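Local coordinates for protein pyrroline carboxylate reductase (Plasmodium falciparum, PDB 2RCY) that binds NADP and probably reduces pyrroline-5-carboxylate to proline, the last step of proline synthesis, at residues 212-215 with 216-220; 140-143 with 144-148. All coordinates share one frame; numbering follows the deposited sequence. Where two conformers were deposited one is given.

Contact 1: 212-215 with 216-220; sequences SDQP and VQQLK
Gln214 and Gln218 meet at the start of helix 216-223 with their side chains crossing at about a right angle and their amide planes turned 52° apart. Gln214 is extended beyond CG, and OE1 of Gln218 lies against that chain, 3.4 Å from Gln214 CG. Gln214 NE2 comes within 2.8 Å of Gln218 OE1, but the angle is too poor for a hydrogen bond. Gln218 sends CG anti to its backbone N (chi1 -163°) and stays extended, which carries its amide back to the loop, where NE2 packs 3.5 Å from Pro215 CD. The Pro215 ring crosses the Gln218 chain at a slant, its CG and CD both near Gln218 CB. Leu219 runs obliquely to Gln214 and presents CD2 to two polar atoms, Gln214 OE1 and, at 3.5 Å, Ser212 OG. That hydroxyl has a further task: it accepts from Gln214 N at 3.0 Å, forming an ST turn that shapes the link out of helix 191-211. Pro215 stands at the N-cap, and its O accepts Leu219 N at 3.1 Å, with a weak bond from Gln218 N. OE1 of Gln217 rests 3.4 Å from Pro215 CB, while its NE2 bonds to Asp221 of the third subunit. Leu219 also packs on Met208 and Val209 of helix 191-211 and on Tyr174 of the second subunit, within the dimerisation region. The chemistry is uneven: a proline carbonyl holds the first helical turn, whereas the glutamines touch without a hydrogen bond between them, and Gln217 OE1 is buried with no partner in the model, probably at some electrostatic cost, although NE2 of the same amide is bonded to the third subunit.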
loop_
_atom_site.group_PDB
_atom_site.type_symbol
_atom_site.label_atom_id
_atom_site.label_comp_id
_atom_site.label_asym_id
_atom_site.label_seq_id
_atom_site.Cartn_x
_atom_site.Cartn_y
_atom_site.Cartn_z
ATOM N N SER A 212 7.777 -18.880 33.745
ATOM C CA SER A 212 7.722 -17.531 34.310
ATOM C C SER A 212 6.317 -17.134 34.747
ATOM O O SER A 212 5.323 -17.557 34.149
ATOM C CB SER A 212 8.273 -16.500 33.321
ATOM O OG SER A 212 8.161 -15.184 33.834
ATOM N N ASP A 213 6.260 -16.325 35.803
ATOM C CA ASP A 213 5.012 -15.764 36.315
ATOM C C ASP A 213 4.618 -14.519 35.522
ATOM O O ASP A 213 3.470 -14.070 35.572
ATOM C CB ASP A 213 5.148 -15.426 37.806
ATOM C CG ASP A 213 6.289 -14.455 38.093
ATOM O OD1 ASP A 213 7.432 -14.711 37.652
ATOM O OD2 ASP A 213 6.042 -13.437 38.775
ATOM N N GLN A 214 5.590 -13.964 34.801
ATOM C CA GLN A 214 5.386 -12.800 33.945
ATOM C C GLN A 214 4.654 -13.211 32.663
ATOM O O GLN A 214 4.887 -14.308 32.145
ATOM C CB GLN A 214 6.733 -12.157 33.587
ATOM C CG GLN A 214 7.564 -11.697 34.782
ATOM C CD GLN A 214 8.959 -11.220 34.394
ATOM O OE1 GLN A 214 9.558 -11.710 33.434
ATOM N NE2 GLN A 214 9.484 -10.261 35.148
ATOM N N PRO A 215 3.764 -12.338 32.149
ATOM C CA PRO A 215 3.105 -12.595 30.864
ATOM C C PRO A 215 4.072 -12.509 29.678
ATOM O O PRO A 215 5.173 -11.965 29.818
ATOM C CB PRO A 215 2.054 -11.484 30.782
ATOM C CG PRO A 215 2.586 -10.394 31.633
ATOM C CD PRO A 215 3.311 -11.072 32.754
ATOM N N VAL A 216 3.656 -13.045 28.530
ATOM C CA VAL A 216 4.481 -13.070 27.309
ATOM C C VAL A 216 5.020 -11.704 26.885
ATOM O O VAL A 216 6.151 -11.603 26.410
ATOM C CB VAL A 216 3.735 -13.697 26.095
ATOM C CG1 VAL A 216 3.731 -15.202 26.186
ATOM C CG2 VAL A 216 2.311 -13.155 25.963
ATOM N N GLN A 217 4.204 -10.667 27.059
ATOM C CA GLN A 217 4.558 -9.318 26.626
ATOM C C GLN A 217 5.635 -8.697 27.511
ATOM O O GLN A 217 6.471 -7.929 27.029
ATOM C CB GLN A 217 3.323 -8.415 26.582
ATOM C CG GLN A 217 2.146 -8.972 25.785
ATOM C CD GLN A 217 1.112 -9.671 26.657
ATOM O OE1 GLN A 217 1.449 -10.328 27.645
ATOM N NE2 GLN A 217 -0.158 -9.529 26.291
ATOM N N GLN A 218 5.606 -9.027 28.802
ATOM C CA GLN A 218 6.632 -8.576 29.739
ATOM C C GLN A 218 7.951 -9.290 29.473
ATOM O O GLN A 218 9.019 -8.686 29.574
ATOM C CB GLN A 218 6.198 -8.792 31.188
ATOM C CG GLN A 218 7.019 -7.984 32.186
ATOM C CD GLN A 218 6.712 -8.320 33.630
ATOM O OE1 GLN A 218 7.609 -8.336 34.473
ATOM N NE2 GLN A 218 5.444 -8.584 33.927
ATOM N N LEU A 219 7.865 -10.574 29.130
ATOM C CA LEU A 219 9.036 -11.359 28.755
ATOM C C LEU A 219 9.673 -10.798 27.487
ATOM O O LEU A 219 10.897 -10.812 27.339
ATOM C CB LEU A 219 8.662 -12.834 28.561
ATOM C CG LEU A 219 8.187 -13.629 29.783
ATOM C CD1 LEU A 219 7.596 -14.960 29.357
ATOM C CD2 LEU A 219 9.308 -13.845 30.789
ATOM N N LYS A 220 8.826 -10.302 26.586
ATOM C CA LYS A 220 9.257 -9.638 25.360
ATOM C C LYS A 220 9.931 -8.302 25.673
ATOM O O LYS A 220 10.949 -7.957 25.067
ATOM C CB LYS A 220 8.054 -9.407 24.445
ATOM C CG LYS A 220 8.399 -8.947 23.031
ATOM C CD LYS A 220 7.557 -7.743 22.617
ATOM C CE LYS A 220 6.070 -7.996 22.770
ATOM N NZ LYS A 220 5.281 -6.761 22.555
#

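Contact 2: 140-143 with 144-148; sequences YVND and IFNSC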
loop_
_atom_site.group_PDB
_atom_site.type_symbol
_atom_site.label_atom_id
_atom_site.label_comp_id
_atom_site.label_asym_id
_atom_site.label_seq_id
_atom_site.Cartn_x
_atom_site.Cartn_y
_atom_site.Cartn_z
ATOM N N TYR A 140 -11.369 -43.513 27.251
ATOM C CA TYR A 140 -10.639 -44.133 26.145
ATOM C C TYR A 140 -10.034 -43.089 25.209
ATOM O O TYR A 140 -8.894 -43.236 24.767
ATOM C CB TYR A 140 -11.541 -45.091 25.358
ATOM C CG TYR A 140 -11.489 -46.529 25.832
ATOM C CD1 TYR A 140 -10.519 -47.404 25.349
ATOM C CD2 TYR A 140 -12.413 -47.018 26.754
ATOM C CE1 TYR A 140 -10.461 -48.726 25.779
ATOM C CE2 TYR A 140 -12.368 -48.342 27.189
ATOM C CZ TYR A 140 -11.390 -49.190 26.696
ATOM O OH TYR A 140 -11.338 -50.499 27.120
ATOM N N VAL A 141 -10.804 -42.041 24.919
ATOM C CA VAL A 141 -10.353 -40.945 24.059
ATOM C C VAL A 141 -9.163 -40.212 24.687
ATOM O O VAL A 141 -8.140 -40.016 24.032
ATOM C CB VAL A 141 -11.511 -39.956 23.725
ATOM C CG1 VAL A 141 -10.991 -38.711 23.007
ATOM C CG2 VAL A 141 -12.573 -40.644 22.877
ATOM N N ASN A 142 -9.299 -39.835 25.958
ATOM C CA ASN A 142 -8.231 -39.152 26.691
ATOM C C ASN A 142 -6.912 -39.923 26.747
ATOM O O ASN A 142 -5.850 -39.348 26.515
ATOM C CB ASN A 142 -8.685 -38.783 28.107
ATOM C CG ASN A 142 -9.305 -37.401 28.180
ATOM O OD1 ASN A 142 -10.322 -37.127 27.543
ATOM N ND2 ASN A 142 -8.694 -36.521 28.965
ATOM N N ASP A 143 -6.989 -41.219 27.043
ATOM C CA ASP A 143 -5.795 -42.056 27.197
ATOM C C ASP A 143 -5.072 -42.319 25.878
ATOM O O ASP A 143 -3.848 -42.464 25.859
ATOM C CB ASP A 143 -6.145 -43.386 27.871
ATOM C CG ASP A 143 -6.705 -43.211 29.275
ATOM O OD1 ASP A 143 -6.576 -42.110 29.855
ATOM O OD2 ASP A 143 -7.281 -44.188 29.798
ATOM N N ILE A 144 -5.835 -42.393 24.788
ATOM C CA ILE A 144 -5.274 -42.624 23.454
ATOM C C ILE A 144 -4.411 -41.447 22.995
ATOM O O ILE A 144 -3.313 -41.642 22.469
ATOM C CB ILE A 144 -6.381 -42.944 22.406
ATOM C CG1 ILE A 144 -6.874 -44.385 22.580
ATOM C CG2 ILE A 144 -5.866 -42.749 20.977
ATOM C CD1 ILE A 144 -8.161 -44.714 21.833
ATOM N N PHE A 145 -4.906 -40.232 23.218
ATOM C CA PHE A 145 -4.238 -39.028 22.733
ATOM C C PHE A 145 -3.262 -38.405 23.737
ATOM O O PHE A 145 -2.320 -37.720 23.337
ATOM C CB PHE A 145 -5.266 -38.014 22.215
ATOM C CG PHE A 145 -6.121 -38.544 21.090
ATOM C CD1 PHE A 145 -5.587 -38.737 19.819
ATOM C CD2 PHE A 145 -7.458 -38.860 21.304
ATOM C CE1 PHE A 145 -6.373 -39.233 18.781
ATOM C CE2 PHE A 145 -8.252 -39.356 20.271
ATOM C CZ PHE A 145 -7.707 -39.542 19.008
ATOM N N ASN A 146 -3.478 -38.649 25.029
ATOM C CA ASN A 146 -2.515 -38.239 26.060
ATOM C C ASN A 146 -1.242 -39.088 26.063
ATOM O O ASN A 146 -0.241 -38.714 26.679
ATOM C CB ASN A 146 -3.148 -38.225 27.456
ATOM C CG ASN A 146 -3.824 -36.901 27.787
ATOM O OD1 ASN A 146 -3.338 -35.826 27.424
ATOM N ND2 ASN A 146 -4.945 -36.976 28.495
ATOM N N SER A 147 -1.292 -40.226 25.373
ATOM C CA SER A 147 -0.130 -41.100 25.221
ATOM C C SER A 147 0.868 -40.545 24.202
ATOM O O SER A 147 2.061 -40.854 24.260
ATOM C CB SER A 147 -0.565 -42.515 24.823
ATOM O OG SER A 147 -0.975 -42.570 23.468
ATOM N N CYS A 148 0.370 -39.730 23.274
ATOM C CA CYS A 148 1.207 -39.115 22.242
ATOM C C CYS A 148 1.015 -37.595 22.150
ATOM O O CYS A 148 1.244 -36.994 21.096
ATOM C CB CYS A 148 0.962 -39.783 20.884
ATOM S SG CYS A 148 -0.732 -39.647 20.262
#
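Phe145 folds back along helix 135-146 onto Val141, one turn earlier. Its CB lies 3.9 Å from Val141 O, and CG, anti to the carbonyl carbon (chi1 -59°), keeps the same distance from that oxygen. CD2 comes much closer, 3.0 Å from Val141 O, which meets the ring obliquely. CE2 then reaches Val141 CG1 at 3.9 Å, a methyl set at the ring edge in the plane. Over the centre of one face stands CG2 of the adjacent Ile144, 4.0 Å above the plane. Beyond the helix the ring meets Phe125 with planes at about 45°, and it packs on Leu19 of helix 14-26 and Ile151 of strand 149-153.

Ile144 lays CG1 and CD1 against Tyr140 O, the carbonyl that accepts Ile144 N. The side chains of Asn142 and Asn146 leave the backbone as neighbours in nearly parallel directions, and Asn142 O takes the backbone N of Asn146 at 2.9 Å. Asn146 OD1 accepts from Ile151 N, tying this end to strand 149-153. Ser147 OG turns back to donate to Ile144 O at 2.7 Å, from 44° above the carbonyl plane, and Ser147 N reaches Asp143 O only weakly.

This is the helix of a beta-alpha-beta unit, between strands 123-129 and 149-153. Its chemistry is two-sided: the aromatic and aliphatic groups of Val141, Ile144 and Phe145 are buried among neighbouring elements, while the side chains of Ser147 and Asn146 bond to main-chain groups, Ile144 O and Ile151 N, where the helix gives way to strand 149-153.

How the contacts relate
From the N terminus, the chain lays down all but the last strand of its nucleotide-binding sheet before it reaches contact 2, on helix 135-146, which joins strands 123-129 and 149-153 at one edge of that sheet. It then enters the helical dimerisation region, where contact 1 spans the short turn between helices 191-211 and 216-223. Each contact is local and closes no long loop; they follow in series, neither nesting nor crossing. The centres of contact 1 and contact 2 lie about 31 Å apart, and the nearest atoms of contact 1 and contact 2 about 21 Å apart. Contact 2 packs wholly within its own chain, against helix 14-26 and the sheet, whereas contact 1 lies where two other subunits pack on this one.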